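Local coordinates for Non-structural maintenance of chromosomes element 1 homolog (Xenopus laevis, PDB 7DG2), which probably acts as a RING-type E3 ubiquitin ligase that works with a MAGE partner within the SMC5-SMC6 complex in DNA repair, at residues R3-L15 against V26-V39. Numbering follows the deposited sequence.
Sequences RINESHQRFLQAL and VRALHRHCCELHKV
Phe11 of helix 6-15 enters a hole formed by Val26, Leu29, His30 and Cys33 of helix 26-36, a knob-into-hole contact between the first two helices of what is, by its order of helices and strands, probably a winged-helix domain. The axes of segments 6-15 and 26-36 run roughly antiparallel, 136° between their directions, and approach to 8.3 Å. With CG anti to the backbone N (chi1 -178°), the phenyl ring reaches across to the second helix: Leu29 CD2 lies over one face in a CH-pi contact, 4.0 Å from the ring centroid, while Val26 CG1 meets Phe11 CZ at the edge, in the ring plane, at 3.6 Å. The same Leu29 methyl also touches Ala14 CB. Cys33 SG packs against Phe11 CB and Arg10 CG, near the point where Ser7 and Cys33 bring the two backbones together.

Toward the C-terminal side of 26-39, His37 lies against the first turn of helix 6-15. Its ring takes Glu6 CB over one face, offset toward the rim. His37 NE2 accepts from Arg10 NE at 2.9 Å (N-H...N 151°), the donor in the ring plane and the ring nitrogen somewhat out of the guanidinium plane. Bends at chi2 and chi3 of Arg10 curl its chain round to this nitrogen, while Leu36 CD1 lies over one face of the guanidinium. Arg10 NH2 extends the link to the carbonyl of Gln83 of the MAGE subunit. On another flank, Phe49 of helix 46-57 meets Phe11 edge-to-face and stacks on His8.

Asn5, the N-cap residue, forms a capping box with His8: His8 ND1 accepts from Asn5 N at 3.0 Å, and Asn5 OD1 accepts from Ser7 N at 2.9 Å, in the carbonyl plane. Val39 CG2 rests 3.7 Å from Asn5 OD1.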
loop_
_atom_site.group_PDB
_atom_site.type_symbol
_atom_site.label_atom_id
_atom_site.label_comp_id
_atom_site.label_asym_id
_atom_site.label_seq_id
_atom_site.Cartn_x
_atom_site.Cartn_y
_atom_site.Cartn_z
ATOM N N ARG A 3 -8.980 -15.164 -20.837
ATOM C CA ARG A 3 -9.810 -14.239 -20.089
ATOM C C ARG A 3 -9.157 -13.974 -18.741
ATOM O O ARG A 3 -8.642 -14.888 -18.093
ATOM C CB ARG A 3 -11.209 -14.818 -19.894
ATOM C CG ARG A 3 -12.310 -13.786 -19.731
ATOM C CD ARG A 3 -13.433 -14.091 -20.707
ATOM N NE ARG A 3 -13.691 -15.530 -20.776
ATOM C CZ ARG A 3 -14.123 -16.163 -21.864
ATOM N NH1 ARG A 3 -14.338 -15.486 -22.986
ATOM N NH2 ARG A 3 -14.331 -17.474 -21.831
ATOM N N ILE A 4 -9.145 -12.709 -18.334
ATOM C CA ILE A 4 -8.645 -12.379 -17.009
ATOM C C ILE A 4 -9.546 -13.046 -15.973
ATOM O O ILE A 4 -10.780 -13.027 -16.085
ATOM C CB ILE A 4 -8.563 -10.848 -16.861
ATOM C CG1 ILE A 4 -7.755 -10.449 -15.640
ATOM C CG2 ILE A 4 -9.956 -10.195 -16.827
ATOM C CD1 ILE A 4 -7.424 -8.955 -15.625
ATOM N N ASN A 5 -8.937 -13.706 -14.993
ATOM C CA ASN A 5 -9.716 -14.432 -13.994
ATOM C C ASN A 5 -9.128 -14.151 -12.615
ATOM O O ASN A 5 -8.228 -13.317 -12.454
ATOM C CB ASN A 5 -9.775 -15.933 -14.327
ATOM C CG ASN A 5 -8.405 -16.584 -14.385
ATOM O OD1 ASN A 5 -7.600 -16.485 -13.451
ATOM N ND2 ASN A 5 -8.125 -17.262 -15.497
ATOM N N GLU A 6 -9.654 -14.861 -11.615
ATOM C CA GLU A 6 -9.286 -14.590 -10.229
ATOM C C GLU A 6 -7.810 -14.868 -9.943
ATOM O O GLU A 6 -7.243 -14.267 -9.028
ATOM C CB GLU A 6 -10.187 -15.395 -9.295
ATOM C CG GLU A 6 -11.573 -14.769 -9.181
ATOM C CD GLU A 6 -12.634 -15.724 -8.687
ATOM O OE1 GLU A 6 -13.631 -15.918 -9.416
ATOM O OE2 GLU A 6 -12.476 -16.273 -7.575
ATOM N N SER A 7 -7.159 -15.767 -10.692
ATOM C CA SER A 7 -5.723 -15.952 -10.486
ATOM C C SER A 7 -4.951 -14.677 -10.823
ATOM O O SER A 7 -4.063 -14.262 -10.067
ATOM C CB SER A 7 -5.207 -17.141 -11.310
ATOM O OG SER A 7 -5.257 -16.865 -12.706
ATOM N N HIS A 8 -5.295 -14.023 -11.942
ATOM C CA HIS A 8 -4.686 -12.737 -12.277
ATOM C C HIS A 8 -5.007 -11.681 -11.226
ATOM O O HIS A 8 -4.147 -10.860 -10.874
ATOM C CB HIS A 8 -5.174 -12.238 -13.634
ATOM C CG HIS A 8 -4.955 -13.203 -14.758
ATOM N ND1 HIS A 8 -5.942 -14.061 -15.200
ATOM C CD2 HIS A 8 -3.880 -13.420 -15.553
ATOM C CE1 HIS A 8 -5.475 -14.782 -16.206
ATOM N NE2 HIS A 8 -4.228 -14.415 -16.440
ATOM N N GLN A 9 -6.256 -11.648 -10.759
ATOM C CA GLN A 9 -6.633 -10.643 -9.768
ATOM C C GLN A 9 -5.840 -10.840 -8.485
ATOM O O GLN A 9 -5.376 -9.867 -7.870
ATOM C CB GLN A 9 -8.138 -10.711 -9.496
ATOM C CG GLN A 9 -9.011 -10.467 -10.733
ATOM C CD GLN A 9 -10.453 -10.858 -10.518
ATOM O OE1 GLN A 9 -10.821 -11.348 -9.449
ATOM N NE2 GLN A 9 -11.284 -10.663 -11.546
ATOM N N ARG A 10 -5.667 -12.100 -8.067
ATOM C CA ARG A 10 -4.942 -12.378 -6.835
ATOM C C ARG A 10 -3.490 -11.958 -6.972
ATOM O O ARG A 10 -2.917 -11.364 -6.054
ATOM C CB ARG A 10 -5.048 -13.870 -6.497
ATOM C CG ARG A 10 -4.371 -14.244 -5.212
ATOM C CD ARG A 10 -5.231 -13.860 -4.026
ATOM N NE ARG A 10 -6.314 -14.819 -3.789
ATOM C CZ ARG A 10 -7.071 -14.814 -2.697
ATOM N NH1 ARG A 10 -8.037 -15.709 -2.544
ATOM N NH2 ARG A 10 -6.875 -13.885 -1.768
ATOM N N PHE A 11 -2.897 -12.236 -8.133
ATOM C CA PHE A 11 -1.534 -11.799 -8.416
ATOM C C PHE A 11 -1.426 -10.278 -8.369
ATOM O O PHE A 11 -0.479 -9.728 -7.787
ATOM C CB PHE A 11 -1.122 -12.354 -9.781
ATOM C CG PHE A 11 0.291 -12.032 -10.193
ATOM C CD1 PHE A 11 0.608 -10.798 -10.734
ATOM C CD2 PHE A 11 1.286 -12.989 -10.095
ATOM C CE1 PHE A 11 1.904 -10.513 -11.148
ATOM C CE2 PHE A 11 2.577 -12.718 -10.507
ATOM C CZ PHE A 11 2.891 -11.474 -11.035
ATOM N N LEU A 12 -2.372 -9.584 -9.003
ATOM C CA LEU A 12 -2.320 -8.126 -9.052
ATOM C C LEU A 12 -2.485 -7.529 -7.657
ATOM O O LEU A 12 -1.774 -6.578 -7.292
ATOM C CB LEU A 12 -3.391 -7.608 -10.017
ATOM C CG LEU A 12 -3.542 -6.091 -10.126
ATOM C CD1 LEU A 12 -2.193 -5.438 -10.492
ATOM C CD2 LEU A 12 -4.639 -5.741 -11.152
ATOM N N GLN A 13 -3.390 -8.092 -6.849
ATOM C CA GLN A 13 -3.548 -7.602 -5.479
ATOM C C GLN A 13 -2.256 -7.738 -4.685
ATOM O O GLN A 13 -1.848 -6.810 -3.976
ATOM C CB GLN A 13 -4.679 -8.346 -4.776
ATOM C CG GLN A 13 -6.055 -8.014 -5.345
ATOM C CD GLN A 13 -7.164 -8.535 -4.465
ATOM O OE1 GLN A 13 -6.915 -8.975 -3.335
ATOM N NE2 GLN A 13 -8.399 -8.475 -4.965
ATOM N N ALA A 14 -1.597 -8.895 -4.783
ATOM C CA ALA A 14 -0.348 -9.098 -4.052
ATOM C C ALA A 14 0.725 -8.111 -4.507
ATOM O O ALA A 14 1.409 -7.488 -3.686
ATOM C CB ALA A 14 0.137 -10.544 -4.232
ATOM N N LEU A 15 0.855 -7.922 -5.818
ATOM C CA LEU A 15 1.862 -6.992 -6.322
ATOM C C LEU A 15 1.529 -5.551 -5.948
ATOM O O LEU A 15 2.434 -4.764 -5.626
ATOM C CB LEU A 15 2.002 -7.137 -7.835
ATOM C CG LEU A 15 3.163 -6.341 -8.428
ATOM C CD1 LEU A 15 4.488 -6.657 -7.702
ATOM C CD2 LEU A 15 3.294 -6.640 -9.917
ATOM N N VAL A 26 8.013 -13.842 -7.712
ATOM C CA VAL A 26 6.902 -13.672 -8.649
ATOM C C VAL A 26 6.508 -15.003 -9.280
ATOM O O VAL A 26 5.317 -15.291 -9.459
ATOM C CB VAL A 26 7.270 -12.626 -9.717
ATOM C CG1 VAL A 26 6.281 -12.665 -10.885
ATOM C CG2 VAL A 26 7.333 -11.233 -9.078
ATOM N N ARG A 27 7.493 -15.834 -9.637
ATOM C CA ARG A 27 7.159 -17.150 -10.175
ATOM C C ARG A 27 6.396 -17.981 -9.145
ATOM O O ARG A 27 5.416 -18.657 -9.485
ATOM C CB ARG A 27 8.433 -17.864 -10.641
ATOM C CG ARG A 27 9.029 -17.260 -11.918
ATOM C CD ARG A 27 10.187 -18.095 -12.475
ATOM N NE ARG A 27 11.307 -18.189 -11.538
ATOM C CZ ARG A 27 12.291 -17.293 -11.429
ATOM N NH1 ARG A 27 13.265 -17.487 -10.551
ATOM N NH2 ARG A 27 12.307 -16.204 -12.190
ATOM N N ALA A 28 6.810 -17.917 -7.874
ATOM C CA ALA A 28 6.104 -18.651 -6.828
ATOM C C ALA A 28 4.710 -18.083 -6.605
ATOM O O ALA A 28 3.756 -18.835 -6.372
ATOM C CB ALA A 28 6.901 -18.627 -5.528
ATOM N N LEU A 29 4.574 -16.757 -6.685
ATOM C CA LEU A 29 3.263 -16.128 -6.550
ATOM C C LEU A 29 2.327 -16.552 -7.679
ATOM O O LEU A 29 1.157 -16.867 -7.441
ATOM C CB LEU A 29 3.424 -14.601 -6.516
ATOM C CG LEU A 29 2.143 -13.776 -6.541
ATOM C CD1 LEU A 29 1.360 -14.049 -5.266
ATOM C CD2 LEU A 29 2.455 -12.261 -6.699
ATOM N N HIS A 30 2.828 -16.565 -8.915
ATOM C CA HIS A 30 2.036 -17.018 -10.052
ATOM C C HIS A 30 1.485 -18.416 -9.800
ATOM O O HIS A 30 0.281 -18.664 -9.954
ATOM C CB HIS A 30 2.909 -16.991 -11.307
ATOM C CG HIS A 30 2.260 -17.568 -12.521
ATOM N ND1 HIS A 30 2.966 -18.296 -13.459
ATOM C CD2 HIS A 30 0.988 -17.500 -12.972
ATOM C CE1 HIS A 30 2.144 -18.668 -14.424
ATOM N NE2 HIS A 30 0.941 -18.200 -14.154
ATOM N N ARG A 31 2.362 -19.337 -9.402
ATOM C CA ARG A 31 1.943 -20.704 -9.107
ATOM C C ARG A 31 0.887 -20.731 -8.015
ATOM O O ARG A 31 -0.142 -21.408 -8.139
ATOM C CB ARG A 31 3.142 -21.536 -8.676
ATOM C CG ARG A 31 2.781 -22.997 -8.439
ATOM C CD ARG A 31 4.038 -23.793 -8.221
ATOM N NE ARG A 31 3.732 -25.146 -7.781
ATOM C CZ ARG A 31 4.650 -26.083 -7.575
ATOM N NH1 ARG A 31 5.934 -25.817 -7.779
ATOM N NH2 ARG A 31 4.277 -27.289 -7.166
ATOM N N HIS A 32 1.132 -19.998 -6.925
ATOM C CA HIS A 32 0.197 -20.026 -5.806
ATOM C C HIS A 32 -1.155 -19.439 -6.197
ATOM O O HIS A 32 -2.203 -19.960 -5.793
ATOM C CB HIS A 32 0.795 -19.282 -4.610
ATOM C CG HIS A 32 0.120 -19.598 -3.312
ATOM N ND1 HIS A 32 0.155 -20.854 -2.742
ATOM C CD2 HIS A 32 -0.609 -18.823 -2.476
ATOM C CE1 HIS A 32 -0.529 -20.839 -1.612
ATOM N NE2 HIS A 32 -1.001 -19.618 -1.426
ATOM N N CYS A 33 -1.158 -18.358 -6.995
ATOM C CA CYS A 33 -2.419 -17.781 -7.449
ATOM C C CYS A 33 -3.209 -18.769 -8.300
ATOM O O CYS A 33 -4.438 -18.829 -8.212
ATOM C CB CYS A 33 -2.169 -16.500 -8.243
ATOM S SG CYS A 33 -1.530 -15.165 -7.225
ATOM N N CYS A 34 -2.522 -19.538 -9.144
ATOM C CA CYS A 34 -3.225 -20.543 -9.935
ATOM C C CYS A 34 -3.836 -21.614 -9.044
ATOM O O CYS A 34 -4.987 -22.015 -9.248
ATOM C CB CYS A 34 -2.274 -21.159 -10.958
ATOM S SG CYS A 34 -1.897 -19.980 -12.282
ATOM N N GLU A 35 -3.091 -22.072 -8.038
ATOM C CA GLU A 35 -3.611 -23.115 -7.160
ATOM C C GLU A 35 -4.785 -22.611 -6.326
ATOM O O GLU A 35 -5.782 -23.324 -6.156
ATOM C CB GLU A 35 -2.488 -23.636 -6.270
ATOM C CG GLU A 35 -1.399 -24.312 -7.069
ATOM C CD GLU A 35 -0.183 -24.629 -6.240
ATOM O OE1 GLU A 35 -0.068 -24.071 -5.128
ATOM O OE2 GLU A 35 0.656 -25.436 -6.700
ATOM N N LEU A 36 -4.697 -21.374 -5.825
ATOM C CA LEU A 36 -5.763 -20.803 -5.001
ATOM C C LEU A 36 -7.081 -20.650 -5.749
ATOM O O LEU A 36 -8.132 -20.531 -5.108
ATOM C CB LEU A 36 -5.345 -19.429 -4.460
ATOM C CG LEU A 36 -4.457 -19.399 -3.212
ATOM C CD1 LEU A 36 -3.965 -17.982 -2.921
ATOM C CD2 LEU A 36 -5.222 -19.961 -2.018
ATOM N N HIS A 37 -7.060 -20.620 -7.082
ATOM C CA HIS A 37 -8.272 -20.323 -7.835
ATOM C C HIS A 37 -8.566 -21.374 -8.898
ATOM O O HIS A 37 -9.356 -21.119 -9.812
ATOM C CB HIS A 37 -8.178 -18.921 -8.440
ATOM C CG HIS A 37 -8.135 -17.844 -7.400
ATOM N ND1 HIS A 37 -9.252 -17.450 -6.696
ATOM C CD2 HIS A 37 -7.104 -17.116 -6.909
ATOM C CE1 HIS A 37 -8.917 -16.507 -5.833
ATOM N NE2 HIS A 37 -7.620 -16.282 -5.943
ATOM N N LYS A 38 -7.956 -22.553 -8.776
ATOM C CA LYS A 38 -8.304 -23.717 -9.597
ATOM C C LYS A 38 -8.077 -23.443 -11.079
ATOM O O LYS A 38 -8.852 -23.871 -11.934
ATOM C CB LYS A 38 -9.747 -24.162 -9.341
ATOM C CG LYS A 38 -10.076 -24.341 -7.861
ATOM C CD LYS A 38 -8.965 -25.090 -7.142
ATOM C CE LYS A 38 -9.204 -25.165 -5.635
ATOM N NZ LYS A 38 -9.968 -26.378 -5.225
ATOM N N VAL A 39 -7.005 -22.714 -11.380
ATOM C CA VAL A 39 -6.568 -22.450 -12.745
ATOM C C VAL A 39 -5.378 -23.356 -13.018
ATOM O O VAL A 39 -4.480 -23.473 -12.175
ATOM C CB VAL A 39 -6.177 -20.970 -12.924
ATOM C CG1 VAL A 39 -5.447 -20.752 -14.245
ATOM C CG2 VAL A 39 -7.403 -20.081 -12.827
HETATM O O HOH W 1 -11.993 -19.294 -7.390
HETATM O O HOH W 2 -8.941 -18.406 -3.023
#